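Local coordinates for putative PadR-family transcriptional regulatory protein (Bacteroides fragilis, PDB 5H20), which probably binds DNA through a winged helix-turn-helix domain of the PadR family and regulates transcription as a dimer, at residues 78-82 with 83-87; 93-96 with 97-100. One frame throughout, in Å; residues are numbered along the deposited sequence.

Contact 1: 78-82 with 83-87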
loop_
_atom_site.group_PDB
_atom_site.type_symbol
_atom_site.label_atom_id
_atom_site.label_comp_id
_atom_site.label_asym_id
_atom_site.label_seq_id
_atom_site.Cartn_x
_atom_site.Cartn_y
_atom_site.Cartn_z
ATOM N N TYR A 78 16.486 -13.259 8.236
ATOM C CA TYR A 78 15.129 -13.245 7.721
ATOM C C TYR A 78 15.102 -13.675 6.274
ATOM O O TYR A 78 15.995 -13.338 5.499
ATOM C CB TYR A 78 14.556 -11.822 7.802
ATOM C CG TYR A 78 14.182 -11.287 9.167
ATOM C CD1 TYR A 78 12.900 -11.497 9.695
ATOM C CD2 TYR A 78 15.079 -10.486 9.897
ATOM C CE1 TYR A 78 12.534 -10.978 10.929
ATOM C CE2 TYR A 78 14.717 -9.947 11.131
ATOM C CZ TYR A 78 13.445 -10.195 11.642
ATOM O OH TYR A 78 13.063 -9.657 12.856
ATOM N N LYS A 79 14.052 -14.403 5.922
ATOM C CA LYS A 79 13.747 -14.722 4.534
ATOM C C LYS A 79 12.257 -14.522 4.275
ATOM O O LYS A 79 11.447 -14.525 5.207
ATOM C CB LYS A 79 14.194 -16.143 4.181
ATOM C CG LYS A 79 13.402 -17.235 4.891
ATOM C CD LYS A 79 13.749 -18.625 4.394
ATOM C CE LYS A 79 12.577 -19.559 4.644
ATOM N NZ LYS A 79 12.800 -20.920 4.053
ATOM N N LEU A 80 11.914 -14.336 3.006
ATOM C CA LEU A 80 10.535 -14.250 2.573
ATOM C C LEU A 80 10.019 -15.695 2.417
ATOM O O LEU A 80 10.634 -16.491 1.697
ATOM C CB LEU A 80 10.491 -13.522 1.225
ATOM C CG LEU A 80 9.642 -12.298 0.870
ATOM C CD1 LEU A 80 9.295 -12.390 -0.602
ATOM C CD2 LEU A 80 8.367 -12.125 1.678
ATOM N N THR A 81 8.910 -16.025 3.090
ATOM C CA THR A 81 8.292 -17.376 3.025
ATOM C C THR A 81 7.600 -17.662 1.681
ATOM O O THR A 81 7.526 -16.784 0.815
ATOM C CB THR A 81 7.235 -17.610 4.138
ATOM O OG1 THR A 81 6.137 -16.699 3.964
ATOM C CG2 THR A 81 7.831 -17.482 5.544
ATOM N N GLY A 82 7.089 -18.891 1.524
ATOM C CA GLY A 82 6.203 -19.249 0.413
ATOM C C GLY A 82 4.987 -18.331 0.323
ATOM O O GLY A 82 4.673 -17.812 -0.748
ATOM N N LYS A 83 4.326 -18.135 1.466
ATOM C CA LYS A 83 3.179 -17.245 1.616
ATOM C C LYS A 83 3.558 -15.776 1.300
ATOM O O LYS A 83 2.818 -15.081 0.608
ATOM C CB LYS A 83 2.573 -17.398 3.025
ATOM C CG LYS A 83 1.309 -16.580 3.286
ATOM C CD LYS A 83 0.782 -16.809 4.700
ATOM C CE LYS A 83 -0.425 -15.928 4.990
ATOM N NZ LYS A 83 -0.818 -15.948 6.428
ATOM N N GLY A 84 4.731 -15.356 1.781
ATOM C CA GLY A 84 5.333 -14.060 1.460
ATOM C C GLY A 84 5.582 -13.816 -0.015
ATOM O O GLY A 84 5.233 -12.746 -0.521
ATOM N N GLU A 85 6.174 -14.805 -0.695
ATOM C CA GLU A 85 6.434 -14.768 -2.146
ATOM C C GLU A 85 5.149 -14.681 -2.982
ATOM O O GLU A 85 5.102 -13.911 -3.947
ATOM C CB GLU A 85 7.253 -15.995 -2.618
ATOM C CG GLU A 85 8.683 -16.103 -2.087
ATOM C CD GLU A 85 9.717 -15.264 -2.844
ATOM O OE1 GLU A 85 9.385 -14.627 -3.870
ATOM O OE2 GLU A 85 10.893 -15.256 -2.413
ATOM N N SER A 86 4.137 -15.479 -2.627
ATOM C CA SER A 86 2.827 -15.449 -3.301
ATOM C C SER A 86 2.113 -14.098 -3.111
ATOM O O SER A 86 1.665 -13.503 -4.097
ATOM C CB SER A 86 1.920 -16.589 -2.833
ATOM O OG SER A 86 2.530 -17.848 -3.054
ATOM N N PHE A 87 2.027 -13.627 -1.861
ATOM C CA PHE A 87 1.418 -12.325 -1.553
ATOM C C PHE A 87 2.169 -11.179 -2.228
ATOM O O PHE A 87 1.534 -10.289 -2.773
ATOM C CB PHE A 87 1.257 -12.080 -0.039
ATOM C CG PHE A 87 0.521 -10.794 0.306
ATOM C CD1 PHE A 87 -0.753 -10.520 -0.224
ATOM C CD2 PHE A 87 1.080 -9.875 1.193
ATOM C CE1 PHE A 87 -1.427 -9.339 0.097
ATOM C CE2 PHE A 87 0.403 -8.697 1.524
ATOM C CZ PHE A 87 -0.851 -8.427 0.973
#
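Thr81 turns OG1 into the space between its own backbone N and carbonyl carbon (chi1 64°), which aims the hydroxyl at the start of the helix and sets it 2.9 Å from Gly84 N. This capping bond is nearly straight, with an angle of 163° at the hydrogen, and the same oxygen is hydrogen-bonded to Asp60 O, so the cap is also fastened to the connection that leads into strand 62-67. One residue on, the carbonyl takes over: Glu85 N donates to Thr81 O at 2.8 Å. Gly82 O then receives two donors from a single residue, Ser86 N at 3.0 Å and Ser86 OG at 3.1 Å, which arrive from opposite faces of the carbonyl plane.

The side chain of Glu85 bends at chi2 (-82°) and folds back over the strand end, where its carboxylate carbon CD lies 3.7 Å from Leu80 CD1. The other branch of Leu80, CD2, rests 3.6 Å from Gly84 CA, directly on the backbone of the first helical turn; Leu80 also packs on Met20 of helix 5-23. The extended Lys83 leads away, and its NZ is hydrogen-bonded to Asp59 O. Thr81 is the N-cap of helix 82-97, and the apolar contact of Leu80 closes the junction between it and the second strand of the wing in a winged helix-turn-helix domain.

Contact 2: 93-96 with 97-100. With IPA (isopropyl alcohol), chain G; IPA (isopropyl alcohol), chain F.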
loop_
_atom_site.group_PDB
_atom_site.type_symbol
_atom_site.label_atom_id
_atom_site.label_comp_id
_atom_site.label_asym_id
_atom_site.label_seq_id
_atom_site.Cartn_x
_atom_site.Cartn_y
_atom_site.Cartn_z
ATOM N N ALA A 93 1.657 -7.342 -9.248
ATOM C CA ALA A 93 0.698 -7.429 -10.349
ATOM C C ALA A 93 -0.426 -6.412 -10.169
ATOM O O ALA A 93 -0.974 -5.905 -11.151
ATOM C CB ALA A 93 0.142 -8.848 -10.467
ATOM N N SER A 94 -0.735 -6.096 -8.909
ATOM C CA SER A 94 -1.722 -5.076 -8.553
ATOM C C SER A 94 -1.228 -3.637 -8.793
ATOM O O SER A 94 -2.044 -2.748 -9.111
ATOM C CB SER A 94 -2.175 -5.250 -7.100
ATOM O OG SER A 94 -3.030 -6.370 -6.947
ATOM N N TRP A 95 0.084 -3.399 -8.614
ATOM C CA TRP A 95 0.686 -2.109 -8.996
ATOM C C TRP A 95 0.713 -1.961 -10.501
ATOM O O TRP A 95 0.574 -0.851 -11.019
ATOM C CB TRP A 95 2.127 -1.975 -8.518
ATOM C CG TRP A 95 2.285 -1.831 -7.082
ATOM C CD1 TRP A 95 3.014 -2.637 -6.273
ATOM C CD2 TRP A 95 1.721 -0.818 -6.242
ATOM N NE1 TRP A 95 2.946 -2.205 -4.978
ATOM C CE2 TRP A 95 2.159 -1.090 -4.927
ATOM C CE3 TRP A 95 0.898 0.297 -6.461
ATOM C CZ2 TRP A 95 1.819 -0.298 -3.841
ATOM C CZ3 TRP A 95 0.532 1.080 -5.356
ATOM C CH2 TRP A 95 0.993 0.769 -4.055
ATOM N N LYS A 96 0.938 -3.088 -11.182
ATOM C CA LYS A 96 0.963 -3.151 -12.636
ATOM C C LYS A 96 -0.421 -2.818 -13.199
ATOM O O LYS A 96 -0.527 -2.005 -14.120
ATOM C CB LYS A 96 1.460 -4.522 -13.108
ATOM C CG LYS A 96 2.236 -4.481 -14.412
ATOM C CD LYS A 96 3.105 -5.721 -14.562
ATOM C CE LYS A 96 4.073 -5.592 -15.727
ATOM N NZ LYS A 96 3.438 -5.937 -17.043
ATOM N N GLU A 97 -1.467 -3.417 -12.611
ATOM C CA GLU A 97 -2.870 -3.117 -12.945
ATOM C C GLU A 97 -3.223 -1.648 -12.670
ATOM O O GLU A 97 -4.007 -1.035 -13.410
ATOM C CB GLU A 97 -3.821 -4.043 -12.175
ATOM C CG GLU A 97 -5.287 -3.953 -12.597
ATOM C CD GLU A 97 -5.538 -4.501 -13.996
ATOM O OE1 GLU A 97 -5.542 -5.736 -14.169
ATOM O OE2 GLU A 97 -5.737 -3.692 -14.928
ATOM N N LEU A 98 -2.609 -1.096 -11.623
ATOM C CA LEU A 98 -2.781 0.297 -11.214
ATOM C C LEU A 98 -2.194 1.310 -12.218
ATOM O O LEU A 98 -2.230 2.524 -11.979
ATOM C CB LEU A 98 -2.192 0.484 -9.811
ATOM C CG LEU A 98 -2.857 1.310 -8.705
ATOM C CD1 LEU A 98 -4.324 1.651 -8.936
ATOM C CD2 LEU A 98 -2.683 0.561 -7.394
ATOM N N ASN A 99 -1.666 0.800 -13.335
ATOM C CA ASN A 99 -1.265 1.618 -14.485
ATOM C C ASN A 99 -2.210 1.517 -15.694
ATOM O O ASN A 99 -2.158 2.351 -16.605
ATOM C CB ASN A 99 0.187 1.341 -14.876
ATOM C CG ASN A 99 1.173 1.958 -13.905
ATOM O OD1 ASN A 99 1.684 3.052 -14.139
ATOM N ND2 ASN A 99 1.434 1.267 -12.801
ATOM N N GLU A 100 -3.062 0.490 -15.692
ATOM C CA GLU A 100 -4.248 0.449 -16.552
ATOM C C GLU A 100 -5.330 1.341 -15.939
ATOM O O GLU A 100 -6.228 1.814 -16.638
ATOM C CB GLU A 100 -4.760 -0.984 -16.731
ATOM C CG GLU A 100 -3.863 -1.890 -17.567
ATOM C CD GLU A 100 -4.080 -1.740 -19.064
ATOM O OE1 GLU A 100 -3.702 -0.694 -19.633
ATOM O OE2 GLU A 100 -4.616 -2.685 -19.680
HETATM C C1 IPA G . -6.771 -2.487 -5.799
HETATM C C2 IPA G . -6.360 -2.844 -7.219
HETATM C C3 IPA G . -5.770 -1.620 -7.905
HETATM O O2 IPA G . -5.376 -3.882 -7.177
HETATM C C1 IPA F . -6.272 -7.561 -3.630
HETATM C C2 IPA F . -5.345 -6.441 -4.078
HETATM C C3 IPA F . -5.759 -5.153 -3.383
HETATM O O2 IPA F . -3.981 -6.757 -3.770
#
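Trp95 and Leu98 supply the apolar part of this contact, their side chains running alongside one another in a common direction. Leu98 CD2 approaches the six-membered part of the indole, 3.7 Å from Trp95 CE3. The indole also meets Tyr17 of its own chain edge-to-face, as well as Trp95 and Tyr17 of the second subunit, and that second Tyr17 packs on Leu98 too. The pair is therefore part of an aromatic cluster across the dimer interface.

Backbone hydrogen bonds join the two segments. Glu97 N reaches Ala93 O at 2.9 Å, while the bond from Leu98 N to Ser94 O is longer and more bent, with an angle of 137° at the hydrogen. The spacing then shortens: Asn99 N turns to Lys96 O, three residues back.

A side-chain amide meets the carbonyl of Trp95. With CG beside its own backbone N (chi1 -74°), Asn99 swings its amide back along the chain and places ND2 2.9 Å from Trp95 O. That oxygen lies close to the amide plane, although the bond is bent at the hydrogen.

Ser94 OG is hydrogen-bonded to Glu90 O, one turn earlier. It also lies 3.3 Å from O2 of the isopropanol of chain F, a weak hydrogen bond, while Leu98 CD1 touches C3 of the isopropanol of chain G at 3.7 Å. Both alcohols probably come from the crystallisation liquor.

Trp95 and Leu98 thus add apolar surface to the contact with the second subunit, which Ser94 and Glu97 also touch, while the asparagine amide contributes a side-chain bond to a main-chain carbonyl.

How the contacts relate
Both contacts use helix 82-97: contact 1 holds its beginning, at the end of strand 75-80, and contact 2 its last turn, before helix 101-105. Their centres lie 21 Å apart and their nearest atoms about 7 Å apart, so they do not touch. Contact 1 is nearer the middle of the chain, about 10 Å from its centre to the chain centre, against 19 Å for contact 2. Its residue Tyr78 belongs to the glucopyranose pocket, and Tyr50 and Arg75 also line that site. Both contacts meet the second subunit, contact 1 through Lys83 and Phe87, contact 2 through Ser94, Trp95, Glu97 and Leu98. The helix thus leads away from the wing and meets the second subunit near both ends.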